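PDB 2P3E: diaminopimelate decarboxylase, which probably catalyses the pyridoxal 5'-phosphate-dependent decarboxylation of meso-diaminopimelate to L-lysine, the last step of lysine biosynthesis by this pathway. Local coordinates for residues Y7-E12 against S41-E46; E49-A54 against P256-L261; P214-V219 against A262-D267; K237-G242 against E270-K275. One frame throughout, in Å; residues are numbered along the deposited sequence.

Interaction 1: Y7-E12 against S41-E46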
loop_
_atom_site.group_PDB
_atom_site.type_symbol
_atom_site.label_atom_id
_atom_site.label_comp_id
_atom_site.label_asym_id
_atom_site.label_seq_id
_atom_site.Cartn_x
_atom_site.Cartn_y
_atom_site.Cartn_z
ATOM N N TYR B 7 24.778 -9.478 -4.341
ATOM C CA TYR B 7 23.576 -8.649 -4.429
ATOM C C TYR B 7 23.789 -7.495 -5.392
ATOM O O TYR B 7 23.012 -7.300 -6.337
ATOM C CB TYR B 7 23.170 -8.138 -3.039
ATOM C CG TYR B 7 22.517 -9.188 -2.189
ATOM C CD1 TYR B 7 21.182 -9.527 -2.384
ATOM C CD2 TYR B 7 23.234 -9.854 -1.184
ATOM C CE1 TYR B 7 20.574 -10.504 -1.636
ATOM C CE2 TYR B 7 22.634 -10.834 -0.413
ATOM C CZ TYR B 7 21.292 -11.146 -0.636
ATOM O OH TYR B 7 20.656 -12.092 0.115
ATOM N N ASN B 8 24.871 -6.747 -5.172
ATOM C CA ASN B 8 25.175 -5.562 -5.960
ATOM C C ASN B 8 26.688 -5.323 -5.877
ATOM O O ASN B 8 27.214 -5.071 -4.787
ATOM C CB ASN B 8 24.389 -4.342 -5.434
ATOM C CG ASN B 8 24.523 -3.109 -6.324
ATOM O OD1 ASN B 8 25.605 -2.812 -6.842
ATOM N ND2 ASN B 8 23.412 -2.371 -6.504
ATOM N N PRO B 9 27.390 -5.420 -7.017
ATOM C CA PRO B 9 28.856 -5.348 -6.927
ATOM C C PRO B 9 29.376 -3.942 -6.626
ATOM O O PRO B 9 30.581 -3.773 -6.426
ATOM C CB PRO B 9 29.313 -5.825 -8.309
ATOM C CG PRO B 9 28.208 -5.489 -9.208
ATOM C CD PRO B 9 26.938 -5.613 -8.404
ATOM N N TYR B 10 28.476 -2.956 -6.567
ATOM C CA TYR B 10 28.841 -1.596 -6.150
ATOM C C TYR B 10 28.724 -1.378 -4.640
ATOM O O TYR B 10 29.058 -0.307 -4.148
ATOM C CB TYR B 10 28.048 -0.550 -6.934
ATOM C CG TYR B 10 28.417 -0.555 -8.391
ATOM C CD1 TYR B 10 29.572 0.112 -8.824
ATOM C CD2 TYR B 10 27.650 -1.247 -9.331
ATOM C CE1 TYR B 10 29.949 0.102 -10.134
ATOM C CE2 TYR B 10 28.021 -1.260 -10.673
ATOM C CZ TYR B 10 29.180 -0.572 -11.057
ATOM O OH TYR B 10 29.602 -0.542 -12.364
ATOM N N LEU B 11 28.280 -2.413 -3.924
ATOM C CA LEU B 11 28.215 -2.392 -2.472
ATOM C C LEU B 11 29.500 -2.951 -1.873
ATOM O O LEU B 11 29.998 -3.997 -2.301
ATOM C CB LEU B 11 27.051 -3.242 -1.955
ATOM C CG LEU B 11 25.623 -2.700 -1.878
ATOM C CD1 LEU B 11 24.672 -3.856 -1.578
ATOM C CD2 LEU B 11 25.517 -1.626 -0.799
ATOM N N GLU B 12 30.008 -2.272 -0.856
ATOM C CA GLU B 12 31.165 -2.775 -0.121
ATOM C C GLU B 12 31.292 -2.105 1.226
ATOM O O GLU B 12 30.892 -0.948 1.401
ATOM C CB GLU B 12 32.464 -2.550 -0.917
ATOM C CG GLU B 12 32.755 -1.112 -1.236
ATOM C CD GLU B 12 34.149 -0.906 -1.829
ATOM O OE1 GLU B 12 34.673 -1.834 -2.495
ATOM O OE2 GLU B 12 34.715 0.186 -1.622
ATOM N N SER B 41 23.201 4.077 -9.959
ATOM C CA SER B 41 23.060 4.401 -11.363
ATOM C C SER B 41 23.730 3.351 -12.258
ATOM O O SER B 41 23.126 2.875 -13.235
ATOM C CB SER B 41 23.649 5.795 -11.637
ATOM O OG SER B 41 23.440 6.176 -12.976
ATOM N N ASN B 42 24.969 2.982 -11.920
ATOM C CA ASN B 42 25.725 2.060 -12.764
ATOM C C ASN B 42 25.193 0.640 -12.721
ATOM O O ASN B 42 25.323 -0.091 -13.703
ATOM C CB ASN B 42 27.228 2.103 -12.461
ATOM C CG ASN B 42 27.901 3.289 -13.112
ATOM O OD1 ASN B 42 27.909 3.408 -14.339
ATOM N ND2 ASN B 42 28.423 4.209 -12.290
ATOM N N PHE B 43 24.606 0.244 -11.589
ATOM C CA PHE B 43 23.916 -1.053 -11.539
ATOM C C PHE B 43 22.764 -1.114 -12.536
ATOM O O PHE B 43 22.643 -2.096 -13.292
ATOM C CB PHE B 43 23.415 -1.397 -10.128
ATOM C CG PHE B 43 22.849 -2.800 -10.001
ATOM C CD1 PHE B 43 23.678 -3.872 -9.664
ATOM C CD2 PHE B 43 21.494 -3.053 -10.241
ATOM C CE1 PHE B 43 23.167 -5.163 -9.551
ATOM C CE2 PHE B 43 20.968 -4.346 -10.110
ATOM C CZ PHE B 43 21.817 -5.402 -9.765
ATOM N N ILE B 44 21.910 -0.088 -12.527
ATOM C CA ILE B 44 20.760 -0.017 -13.437
ATOM C C ILE B 44 21.218 -0.111 -14.898
ATOM O O ILE B 44 20.692 -0.930 -15.673
ATOM C CB ILE B 44 19.919 1.263 -13.209
ATOM C CG1 ILE B 44 19.278 1.257 -11.808
ATOM C CG2 ILE B 44 18.818 1.379 -14.257
ATOM C CD1 ILE B 44 18.735 2.612 -11.362
ATOM N N LYS B 45 22.188 0.734 -15.268
ATOM C CA LYS B 45 22.720 0.786 -16.633
ATOM C C LYS B 45 23.284 -0.567 -17.059
ATOM O O LYS B 45 23.041 -1.006 -18.184
ATOM C CB LYS B 45 23.803 1.883 -16.785
ATOM C CG LYS B 45 23.313 3.330 -16.629
ATOM C CD LYS B 45 24.501 4.309 -16.476
ATOM C CE LYS B 45 24.051 5.772 -16.486
ATOM N NZ LYS B 45 25.236 6.683 -16.628
ATOM N N GLU B 46 24.032 -1.213 -16.169
ATOM C CA GLU B 46 24.686 -2.490 -16.473
ATOM C C GLU B 46 23.713 -3.667 -16.585
ATOM O O GLU B 46 23.924 -4.560 -17.412
ATOM C CB GLU B 46 25.781 -2.822 -15.459
ATOM C CG GLU B 46 27.027 -1.968 -15.649
ATOM C CD GLU B 46 27.931 -1.943 -14.434
ATOM O OE1 GLU B 46 27.832 -2.841 -13.573
ATOM O OE2 GLU B 46 28.753 -1.004 -14.354
#
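The carboxamide of Asn8 lies obliquely against the Phe43 ring, its ND2 3.5 Å from Phe43 CD1 and the two planes 35° apart. Pro9 meets the same ring at its edge, in plane, with CD 3.9 Å from Phe43 CD1. Further along, Tyr10 reaches the helix: its CZ packs on Asn42 CB (3.6 Å), and its CE2 approaches the Phe43 backbone N at 3.8 Å. Tyr10 and Glu46 point tip to tip, but their modelled oxygens are too close for any bond between them to be trusted. The first turns of helix 41-54, in the pyridoxal-binding barrel domain, thus receive the chain just ahead of strand 11-14. That chain folds as a type I beta turn from Asn8 to Leu11, in which Leu11 N donates to Asn8 O (3.0 Å). An Asx turn overlaps it: Tyr10 N donates to Asn8 OD1 at 2.9 Å with an N-H...O angle of 155°. CG of Asn8 stands anti to the backbone N (chi1 -173°), which sets the amide carbon beside the Phe43 ring, 3.5 Å from its CD1. An alanine at Asn8 would probably leave Tyr10 N without its side-chain acceptor and open a gap beside Phe43 CD1. Outward from the contact, Asn8 ND2, at the other end of the amide from OD1, donates to Asn287 O, while Ala288 packs on Phe43.

Interaction 2: E49-A54 against P256-L261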
loop_
_atom_site.group_PDB
_atom_site.type_symbol
_atom_site.label_atom_id
_atom_site.label_comp_id
_atom_site.label_asym_id
_atom_site.label_seq_id
_atom_site.Cartn_x
_atom_site.Cartn_y
_atom_site.Cartn_z
ATOM N N GLU B 49 22.150 -3.108 -19.976
ATOM C CA GLU B 49 23.122 -3.433 -21.010
ATOM C C GLU B 49 23.342 -4.942 -21.129
ATOM O O GLU B 49 23.633 -5.448 -22.216
ATOM C CB GLU B 49 24.456 -2.699 -20.773
ATOM C CG GLU B 49 24.408 -1.179 -21.009
ATOM C CD GLU B 49 23.866 -0.791 -22.370
ATOM O OE1 GLU B 49 24.157 -1.493 -23.366
ATOM O OE2 GLU B 49 23.150 0.231 -22.450
ATOM N N ALA B 50 23.211 -5.653 -20.021
ATOM C CA ALA B 50 23.254 -7.115 -20.050
ATOM C C ALA B 50 22.164 -7.716 -20.948
ATOM O O ALA B 50 22.416 -8.687 -21.670
ATOM C CB ALA B 50 23.184 -7.694 -18.654
ATOM N N TYR B 51 20.960 -7.140 -20.895
ATOM C CA TYR B 51 19.868 -7.532 -21.785
ATOM C C TYR B 51 20.193 -7.181 -23.245
ATOM O O TYR B 51 19.988 -8.002 -24.144
ATOM C CB TYR B 51 18.554 -6.860 -21.349
ATOM C CG TYR B 51 17.812 -7.642 -20.290
ATOM C CD1 TYR B 51 17.889 -7.281 -18.946
ATOM C CD2 TYR B 51 17.037 -8.751 -20.637
ATOM C CE1 TYR B 51 17.194 -8.011 -17.961
ATOM C CE2 TYR B 51 16.338 -9.498 -19.660
ATOM C CZ TYR B 51 16.425 -9.116 -18.333
ATOM O OH TYR B 51 15.735 -9.835 -17.397
ATOM N N ARG B 52 20.704 -5.970 -23.473
ATOM C CA ARG B 52 21.066 -5.527 -24.818
ATOM C C ARG B 52 22.130 -6.433 -25.456
ATOM O O ARG B 52 22.020 -6.782 -26.627
ATOM C CB ARG B 52 21.574 -4.085 -24.812
ATOM C CG ARG B 52 20.556 -3.052 -24.389
ATOM C CD ARG B 52 19.582 -2.708 -25.516
ATOM C CZ ARG B 52 16.690 -1.827 -27.205
ATOM N NH1 ARG B 52 16.587 -1.786 -28.541
ATOM N NH2 ARG B 52 15.649 -1.527 -26.434
ATOM N N LYS B 53 23.150 -6.782 -24.681
ATOM C CA LYS B 53 24.230 -7.642 -25.133
ATOM C C LYS B 53 23.709 -9.065 -25.394
ATOM O O LYS B 53 24.009 -9.655 -26.436
ATOM C CB LYS B 53 25.371 -7.646 -24.114
ATOM C CG LYS B 53 26.507 -8.581 -24.440
ATOM C CD LYS B 53 27.651 -8.442 -23.432
ATOM C CE LYS B 53 28.706 -9.531 -23.622
ATOM N NZ LYS B 53 29.902 -9.205 -22.787
ATOM N N ALA B 54 22.914 -9.591 -24.465
ATOM C CA ALA B 54 22.301 -10.924 -24.625
ATOM C C ALA B 54 21.314 -11.040 -25.785
ATOM O O ALA B 54 21.266 -12.080 -26.438
ATOM C CB ALA B 54 21.652 -11.398 -23.307
ATOM N N PRO B 256 19.499 -16.068 -12.462
ATOM C CA PRO B 256 19.884 -16.290 -13.845
ATOM C C PRO B 256 20.326 -14.958 -14.474
ATOM O O PRO B 256 19.958 -13.896 -13.969
ATOM C CB PRO B 256 18.587 -16.797 -14.480
ATOM C CG PRO B 256 17.492 -16.101 -13.688
ATOM C CD PRO B 256 18.031 -16.101 -12.275
ATOM N N ALA B 257 21.153 -15.017 -15.515
ATOM C CA ALA B 257 21.562 -13.828 -16.263
ATOM C C ALA B 257 20.744 -13.731 -17.547
ATOM O O ALA B 257 20.229 -14.748 -18.028
ATOM C CB ALA B 257 23.049 -13.890 -16.590
ATOM N N PRO B 258 20.602 -12.515 -18.104
ATOM C CA PRO B 258 19.990 -12.437 -19.428
ATOM C C PRO B 258 20.643 -13.377 -20.449
ATOM O O PRO B 258 19.945 -13.993 -21.243
ATOM C CB PRO B 258 20.192 -10.968 -19.815
ATOM C CG PRO B 258 20.162 -10.248 -18.492
ATOM C CD PRO B 258 20.892 -11.174 -17.552
ATOM N N GLN B 259 21.971 -13.490 -20.414
ATOM C CA GLN B 259 22.666 -14.413 -21.327
ATOM C C GLN B 259 22.224 -15.872 -21.183
ATOM O O GLN B 259 22.215 -16.610 -22.187
ATOM C CB GLN B 259 24.200 -14.313 -21.205
ATOM C CG GLN B 259 24.931 -15.019 -22.369
ATOM C CD GLN B 259 24.558 -14.450 -23.739
ATOM O OE1 GLN B 259 24.672 -13.240 -23.988
ATOM N NE2 GLN B 259 24.119 -15.318 -24.636
ATOM N N ASP B 260 21.883 -16.294 -19.962
ATOM C CA ASP B 260 21.322 -17.641 -19.753
ATOM C C ASP B 260 19.986 -17.846 -20.478
ATOM O O ASP B 260 19.727 -18.934 -21.014
ATOM C CB ASP B 260 21.153 -17.979 -18.264
ATOM C CG ASP B 260 22.440 -17.843 -17.488
ATOM O OD1 ASP B 260 23.483 -18.261 -18.025
ATOM O OD2 ASP B 260 22.413 -17.309 -16.351
ATOM N N LEU B 261 19.139 -16.812 -20.474
ATOM C CA LEU B 261 17.866 -16.865 -21.191
ATOM C C LEU B 261 18.100 -16.878 -22.688
ATOM O O LEU B 261 17.451 -17.637 -23.404
ATOM C CB LEU B 261 16.953 -15.699 -20.797
ATOM C CG LEU B 261 15.551 -15.700 -21.419
ATOM C CD1 LEU B 261 14.685 -16.874 -20.929
ATOM C CD2 LEU B 261 14.843 -14.340 -21.182
HETATM O O HOH W 1 23.134 -13.883 -27.284
#
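Pro258 is the bump of this contact, and the hollow that takes it is formed by Ala50, Tyr51 and Ala54 on one side of helix 41-54. Its CG sits over the centre of the Tyr51 ring, 3.7 Å from the centroid and 8° off the normal, a CH-pi contact made squarely on one face. Small neighbours complete the hollow: Ala50 CB lies 4.0 Å from Pro258 CG, and Ala54 CB lies 3.8 Å from Pro258 CB. Next to it, the Ala54 methyl is itself a smaller bump against the start of helix 258-269, 3.6 Å from Pro258 C. Gln259 curls over this methyl, its chain bent at chi2 (59°), which turns CD back toward helix 41-54; OE1 beyond it lies 3.4 Å from Ala54 CA. A water receives a hydrogen bond from Gln259 NE2 and donates to Ala54 O (2.7 Å); NE2 also bonds Asp263 OD1. Pro258 follows the N-cap residue Ala257, whose N donates to Asp260 OD2 at 2.7 Å; the reciprocal side-chain bond of a full capping box is impossible for an alanine. Behind the hollow, Tyr51 OH is hydrogen-bonded to Ser283 OG, and its ring touches Pro280, which by similarity belongs to the cofactor site. An alanine in place of Tyr51 would probably strip Pro258 CG of its aromatic floor and leave Ser283 OG without this partner. Direct contact across the two segments is therefore mainly apolar and fixed by shape, with a polar link through one water between Ala54 O and Gln259 NE2.

Interaction 3: P214-V219 against A262-D267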
loop_
_atom_site.group_PDB
_atom_site.type_symbol
_atom_site.label_atom_id
_atom_site.label_comp_id
_atom_site.label_asym_id
_atom_site.label_seq_id
_atom_site.Cartn_x
_atom_site.Cartn_y
_atom_site.Cartn_z
ATOM N N PRO B 214 11.082 -23.223 -17.484
ATOM C CA PRO B 214 9.740 -23.031 -18.072
ATOM C C PRO B 214 9.679 -22.102 -19.273
ATOM O O PRO B 214 8.734 -22.193 -20.058
ATOM C CB PRO B 214 8.922 -22.417 -16.925
ATOM C CG PRO B 214 9.648 -22.783 -15.694
ATOM C CD PRO B 214 11.103 -22.846 -16.058
ATOM N N TYR B 215 10.660 -21.218 -19.432
ATOM C CA TYR B 215 10.672 -20.341 -20.597
ATOM C C TYR B 215 10.742 -21.120 -21.916
ATOM O O TYR B 215 10.173 -20.688 -22.911
ATOM C CB TYR B 215 11.811 -19.334 -20.521
ATOM C CG TYR B 215 11.526 -18.139 -19.607
ATOM C CD1 TYR B 215 10.800 -17.020 -20.073
ATOM C CD2 TYR B 215 12.006 -18.120 -18.309
ATOM C CE1 TYR B 215 10.545 -15.902 -19.221
ATOM C CE2 TYR B 215 11.771 -17.033 -17.455
ATOM C CZ TYR B 215 11.037 -15.929 -17.908
ATOM O OH TYR B 215 10.827 -14.867 -17.030
ATOM N N ARG B 216 11.446 -22.250 -21.929
ATOM C CA ARG B 216 11.585 -23.016 -23.169
ATOM C C ARG B 216 10.209 -23.456 -23.689
ATOM O O ARG B 216 9.845 -23.091 -24.799
ATOM C CB ARG B 216 12.545 -24.208 -23.017
ATOM C CG ARG B 216 13.109 -24.694 -24.367
ATOM C CD ARG B 216 13.438 -26.202 -24.395
ATOM N NE ARG B 216 12.253 -27.013 -24.129
ATOM C CZ ARG B 216 11.322 -27.334 -25.026
ATOM N NH1 ARG B 216 11.418 -26.943 -26.301
ATOM N NH2 ARG B 216 10.275 -28.044 -24.638
ATOM N N GLU B 217 9.443 -24.185 -22.872
ATOM C CA GLU B 217 8.129 -24.696 -23.282
ATOM C C GLU B 217 7.184 -23.553 -23.607
ATOM O O GLU B 217 6.446 -23.616 -24.591
ATOM C CB GLU B 217 7.489 -25.610 -22.213
ATOM C CG GLU B 217 6.116 -26.198 -22.656
ATOM C CD GLU B 217 5.459 -27.103 -21.611
ATOM O OE1 GLU B 217 5.973 -27.220 -20.477
ATOM O OE2 GLU B 217 4.402 -27.703 -21.940
ATOM N N ALA B 218 7.224 -22.515 -22.772
ATOM C CA ALA B 218 6.380 -21.331 -22.949
ATOM C C ALA B 218 6.607 -20.698 -24.306
ATOM O O ALA B 218 5.662 -20.508 -25.078
ATOM C CB ALA B 218 6.641 -20.310 -21.820
ATOM N N VAL B 219 7.865 -20.367 -24.590
ATOM C CA VAL B 219 8.239 -19.756 -25.864
ATOM C C VAL B 219 8.008 -20.722 -27.047
ATOM O O VAL B 219 7.644 -20.287 -28.136
ATOM C CB VAL B 219 9.706 -19.187 -25.822
ATOM C CG1 VAL B 219 10.149 -18.659 -27.176
ATOM C CG2 VAL B 219 9.817 -18.071 -24.755
ATOM N N ALA B 262 19.045 -16.059 -23.160
ATOM C CA ALA B 262 19.359 -16.021 -24.584
ATOM C C ALA B 262 19.854 -17.390 -25.072
ATOM O O ALA B 262 19.463 -17.837 -26.150
ATOM C CB ALA B 262 20.385 -14.924 -24.893
ATOM N N ASP B 263 20.696 -18.038 -24.265
ATOM C CA ASP B 263 21.218 -19.385 -24.556
ATOM C C ASP B 263 20.100 -20.423 -24.615
ATOM O O ASP B 263 20.041 -21.263 -25.536
ATOM C CB ASP B 263 22.244 -19.818 -23.495
ATOM C CG ASP B 263 23.551 -18.991 -23.530
ATOM O OD1 ASP B 263 23.821 -18.275 -24.514
ATOM O OD2 ASP B 263 24.309 -19.046 -22.540
ATOM N N LEU B 264 19.209 -20.370 -23.632
ATOM C CA LEU B 264 18.089 -21.284 -23.588
ATOM C C LEU B 264 17.193 -21.150 -24.828
ATOM O O LEU B 264 16.661 -22.155 -25.310
ATOM C CB LEU B 264 17.260 -21.064 -22.322
ATOM C CG LEU B 264 16.073 -22.023 -22.103
ATOM C CD1 LEU B 264 16.544 -23.468 -21.809
ATOM C CD2 LEU B 264 15.141 -21.501 -21.010
ATOM N N LEU B 265 17.027 -19.923 -25.333
ATOM C CA LEU B 265 16.022 -19.653 -26.374
ATOM C C LEU B 265 16.582 -19.484 -27.789
ATOM O O LEU B 265 15.814 -19.352 -28.739
ATOM C CB LEU B 265 15.177 -18.406 -26.013
ATOM C CG LEU B 265 14.410 -18.368 -24.681
ATOM C CD1 LEU B 265 13.642 -17.049 -24.560
ATOM C CD2 LEU B 265 13.456 -19.562 -24.531
ATOM N N LYS B 266 17.907 -19.463 -27.928
ATOM C CA LYS B 266 18.541 -19.156 -29.216
ATOM C C LYS B 266 17.969 -20.015 -30.348
ATOM O O LYS B 266 17.480 -19.492 -31.351
ATOM C CB LYS B 266 20.062 -19.342 -29.154
ATOM C CG LYS B 266 20.762 -18.923 -30.458
ATOM C CD LYS B 266 22.129 -19.567 -30.625
ATOM C CE LYS B 266 22.813 -19.040 -31.906
ATOM N NZ LYS B 266 24.284 -19.209 -31.805
ATOM N N ASP B 267 18.016 -21.331 -30.167
ATOM C CA ASP B 267 17.639 -22.237 -31.250
ATOM C C ASP B 267 16.144 -22.133 -31.558
ATOM O O ASP B 267 15.743 -22.124 -32.718
ATOM C CB ASP B 267 18.062 -23.669 -30.941
ATOM C CG ASP B 267 19.576 -23.854 -30.993
ATOM O OD1 ASP B 267 20.313 -22.932 -31.392
ATOM O OD2 ASP B 267 20.046 -24.933 -30.602
#
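Tyr215 meets helix 262-267 through its CB, 4.0 Å from Leu264 CD2, while its ring turns away from that segment. Leu261, one helical turn before Leu265, sets its CD1 above the ring plane at CG, and at the far end Tyr215 OH is hydrogen-bonded to Gly243 O. The flat guanidinium of Arg216 also leads away, with NH1 in a salt bridge to Glu220; Arg216 meets the other helix through its backbone and CB, Leu264 CD2 lying 3.9 Å from Arg216 N. The remaining packing centres on Leu265. CG of Leu265 stands anti to its carbonyl carbon (chi1 -57°), and beyond it the CD2 methyl touches the backbone at Tyr215 O, 3.8 Å away. The side chains of Val219 and Leu265 cross at about a right angle, with Val219 CG2 3.9 Å from Leu265 CD2 and 4.0 Å from Leu265 CD1. The short helix axes approach to 9.6 Å and cross at -28°. Two neighbouring helices running in nearly the same direction, outside a sheet of parallel strands, are what an alpha/beta (TIM) barrel places side by side. Tyr215 lies next to Gly244, which by similarity binds pyridoxal 5'-phosphate, so the pair probably borders the cofactor site.

Interaction 4: K237-G242 against E270-K275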
loop_
_atom_site.group_PDB
_atom_site.type_symbol
_atom_site.label_atom_id
_atom_site.label_comp_id
_atom_site.label_asym_id
_atom_site.label_seq_id
_atom_site.Cartn_x
_atom_site.Cartn_y
_atom_site.Cartn_z
ATOM N N LYS B 237 4.634 -9.255 -36.676
ATOM C CA LYS B 237 5.888 -8.509 -36.669
ATOM C C LYS B 237 6.649 -8.635 -35.345
ATOM O O LYS B 237 7.880 -8.566 -35.339
ATOM C CB LYS B 237 5.621 -7.030 -36.967
ATOM C CG LYS B 237 4.972 -6.758 -38.312
ATOM C CD LYS B 237 4.534 -5.284 -38.383
ATOM C CE LYS B 237 3.797 -4.961 -39.689
ATOM N NZ LYS B 237 4.671 -5.142 -40.883
ATOM N N TYR B 238 5.913 -8.834 -34.237
ATOM C CA TYR B 238 6.498 -8.831 -32.873
ATOM C C TYR B 238 6.114 -10.048 -32.033
ATOM O O TYR B 238 4.969 -10.480 -32.027
ATOM C CB TYR B 238 6.117 -7.559 -32.090
ATOM C CG TYR B 238 6.358 -6.308 -32.892
ATOM C CD1 TYR B 238 7.650 -5.785 -33.047
ATOM C CD2 TYR B 238 5.306 -5.663 -33.512
ATOM C CE1 TYR B 238 7.879 -4.633 -33.820
ATOM C CE2 TYR B 238 5.516 -4.516 -34.272
ATOM C CZ TYR B 238 6.802 -4.025 -34.433
ATOM O OH TYR B 238 6.978 -2.893 -35.206
ATOM N N LEU B 239 7.099 -10.579 -31.333
ATOM C CA LEU B 239 6.881 -11.609 -30.332
ATOM C C LEU B 239 7.404 -11.059 -29.024
ATOM O O LEU B 239 8.614 -10.956 -28.812
ATOM C CB LEU B 239 7.608 -12.901 -30.688
ATOM C CG LEU B 239 7.153 -13.607 -31.971
ATOM C CD1 LEU B 239 7.969 -14.887 -32.163
ATOM C CD2 LEU B 239 5.644 -13.898 -31.967
ATOM N N ASP B 240 6.467 -10.671 -28.172
ATOM C CA ASP B 240 6.771 -10.099 -26.875
ATOM C C ASP B 240 6.709 -11.240 -25.844
ATOM O O ASP B 240 5.628 -11.711 -25.495
ATOM C CB ASP B 240 5.750 -8.979 -26.573
ATOM C CG ASP B 240 6.039 -8.240 -25.278
ATOM O OD1 ASP B 240 6.740 -8.784 -24.399
ATOM O OD2 ASP B 240 5.529 -7.107 -25.143
ATOM N N ILE B 241 7.874 -11.665 -25.358
ATOM C CA ILE B 241 7.942 -12.848 -24.515
ATOM C C ILE B 241 7.979 -12.509 -23.020
ATOM O O ILE B 241 8.210 -13.377 -22.186
ATOM C CB ILE B 241 9.070 -13.808 -24.953
ATOM C CG1 ILE B 241 10.436 -13.112 -24.920
ATOM C CG2 ILE B 241 8.800 -14.305 -26.374
ATOM C CD1 ILE B 241 11.632 -14.084 -25.056
ATOM N N GLY B 242 7.737 -11.247 -22.694
ATOM C CA GLY B 242 7.482 -10.855 -21.310
ATOM C C GLY B 242 8.720 -10.615 -20.480
ATOM O O GLY B 242 9.853 -10.536 -21.002
ATOM N N GLU B 270 15.510 -18.963 -33.577
ATOM C CA GLU B 270 15.986 -19.040 -34.954
ATOM C C GLU B 270 14.847 -19.387 -35.928
ATOM O O GLU B 270 14.944 -19.086 -37.121
ATOM C CB GLU B 270 17.180 -19.993 -35.077
ATOM C CG GLU B 270 17.798 -20.083 -36.473
ATOM C CD GLU B 270 18.067 -18.718 -37.165
ATOM O OE1 GLU B 270 18.622 -17.790 -36.531
ATOM O OE2 GLU B 270 17.730 -18.591 -38.368
ATOM N N ASN B 271 13.757 -19.959 -35.414
ATOM C CA ASN B 271 12.593 -20.303 -36.232
ATOM C C ASN B 271 11.768 -19.098 -36.681
ATOM O O ASN B 271 10.893 -19.233 -37.528
ATOM C CB ASN B 271 11.667 -21.252 -35.469
ATOM C CG ASN B 271 12.290 -22.623 -35.234
ATOM O OD1 ASN B 271 12.578 -23.357 -36.181
ATOM N ND2 ASN B 271 12.477 -22.977 -33.971
ATOM N N VAL B 272 12.015 -17.933 -36.087
ATOM C CA VAL B 272 11.125 -16.798 -36.318
ATOM C C VAL B 272 11.810 -15.569 -36.919
ATOM O O VAL B 272 12.988 -15.307 -36.663
ATOM C CB VAL B 272 10.320 -16.441 -35.039
ATOM C CG1 VAL B 272 9.616 -17.691 -34.487
ATOM C CG2 VAL B 272 11.203 -15.834 -33.997
ATOM N N LYS B 273 11.063 -14.846 -37.742
ATOM C CA LYS B 273 11.541 -13.611 -38.355
ATOM C C LYS B 273 11.137 -12.385 -37.530
ATOM O O LYS B 273 11.683 -11.296 -37.727
ATOM C CB LYS B 273 10.968 -13.452 -39.774
ATOM C CG LYS B 273 11.488 -14.441 -40.800
ATOM C CD LYS B 273 11.100 -13.983 -42.223
ATOM C CE LYS B 273 9.612 -14.176 -42.479
ATOM N NZ LYS B 273 9.259 -13.730 -43.882
ATOM N N ALA B 274 10.165 -12.564 -36.637
ATOM C CA ALA B 274 9.630 -11.477 -35.818
ATOM C C ALA B 274 10.682 -10.798 -34.939
ATOM O O ALA B 274 11.672 -11.419 -34.546
ATOM C CB ALA B 274 8.470 -11.983 -34.978
ATOM N N LYS B 275 10.485 -9.508 -34.663
ATOM C CA LYS B 275 11.309 -8.804 -33.678
ATOM C C LYS B 275 10.847 -9.217 -32.288
ATOM O O LYS B 275 9.638 -9.240 -32.011
ATOM C CB LYS B 275 11.207 -7.286 -33.846
ATOM C CG LYS B 275 12.180 -6.473 -32.946
ATOM C CD LYS B 275 12.413 -5.096 -33.515
ATOM C CE LYS B 275 13.263 -4.235 -32.595
ATOM N NZ LYS B 275 14.726 -4.501 -32.817
#
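Backbone hydrogen bonds join Lys275 to both neighbours of Tyr238. Lys275 N donates to Lys237 O at 2.9 Å with an N-H...O angle of 150°, and Leu239 N donates to Lys275 O at 2.9 Å and 166°. This is the signature of a parallel bridge between Tyr238 and Lys275, and the same Lys275 O is 3.3 Å from Tyr238 CA in a CA-H...O contact.

Apolar contacts lie beside the bridge. Leu239 and Val272 meet tip to tip, Leu239 CD1 standing 3.8 Å from Val272 CG2; that methyl occupies the crowded position between the Val272 backbone N and carbonyl carbon. Ala274 CB fits against Leu239 CG at 3.7 Å. Tyr226 of helix 214-231 packs on Leu239, Val272 and Ala274 alike. On the face shared by Tyr238 and Lys275, Tyr238 CD1 meets Lys275 CB at 3.9 Å, while Lys237 CB covers one face of the Tyr238 ring, toward its rim.

Charged ends find their partners outside the two segments: Lys237 NZ forms a salt bridge with Asp235, and Lys275 NZ donates to Asp57 O. Further along the chain, Asp240 OD1 accepts from Gly242 N (3.2 Å), an Asx turn.

Strands 238-240 and 275-278, joined through helix 258-269, form a beta-alpha-beta crossover of the barrel. Since both direct bonds use main-chain atoms, the pairing depends on backbone polarity, with the side chains supplying apolar packing and lysine ends drawn to other partners.

Interactions 1 and 2 follow one another on helix 41-54, their centres 16 Å apart; the first joins it to the chain before strand 11-14, the second to the start of helix 258-269. That second helix passes on into interaction 3, whose centre is 13 Å from that of interaction 2. The centre of interaction 4 is 12 Å from that of interaction 3, and the two touch where Leu265 CD1 meets Ile241 CD1 (3.6 Å). Along the chain interactions 2, 3 and 4 interleave, all within the pyridoxal-binding domain. Together they tie helices 41-54, 214-231 and 258-269 to strands 238-240 and 275-278, one sector of the barrel, next to residues that by similarity bind the cofactor.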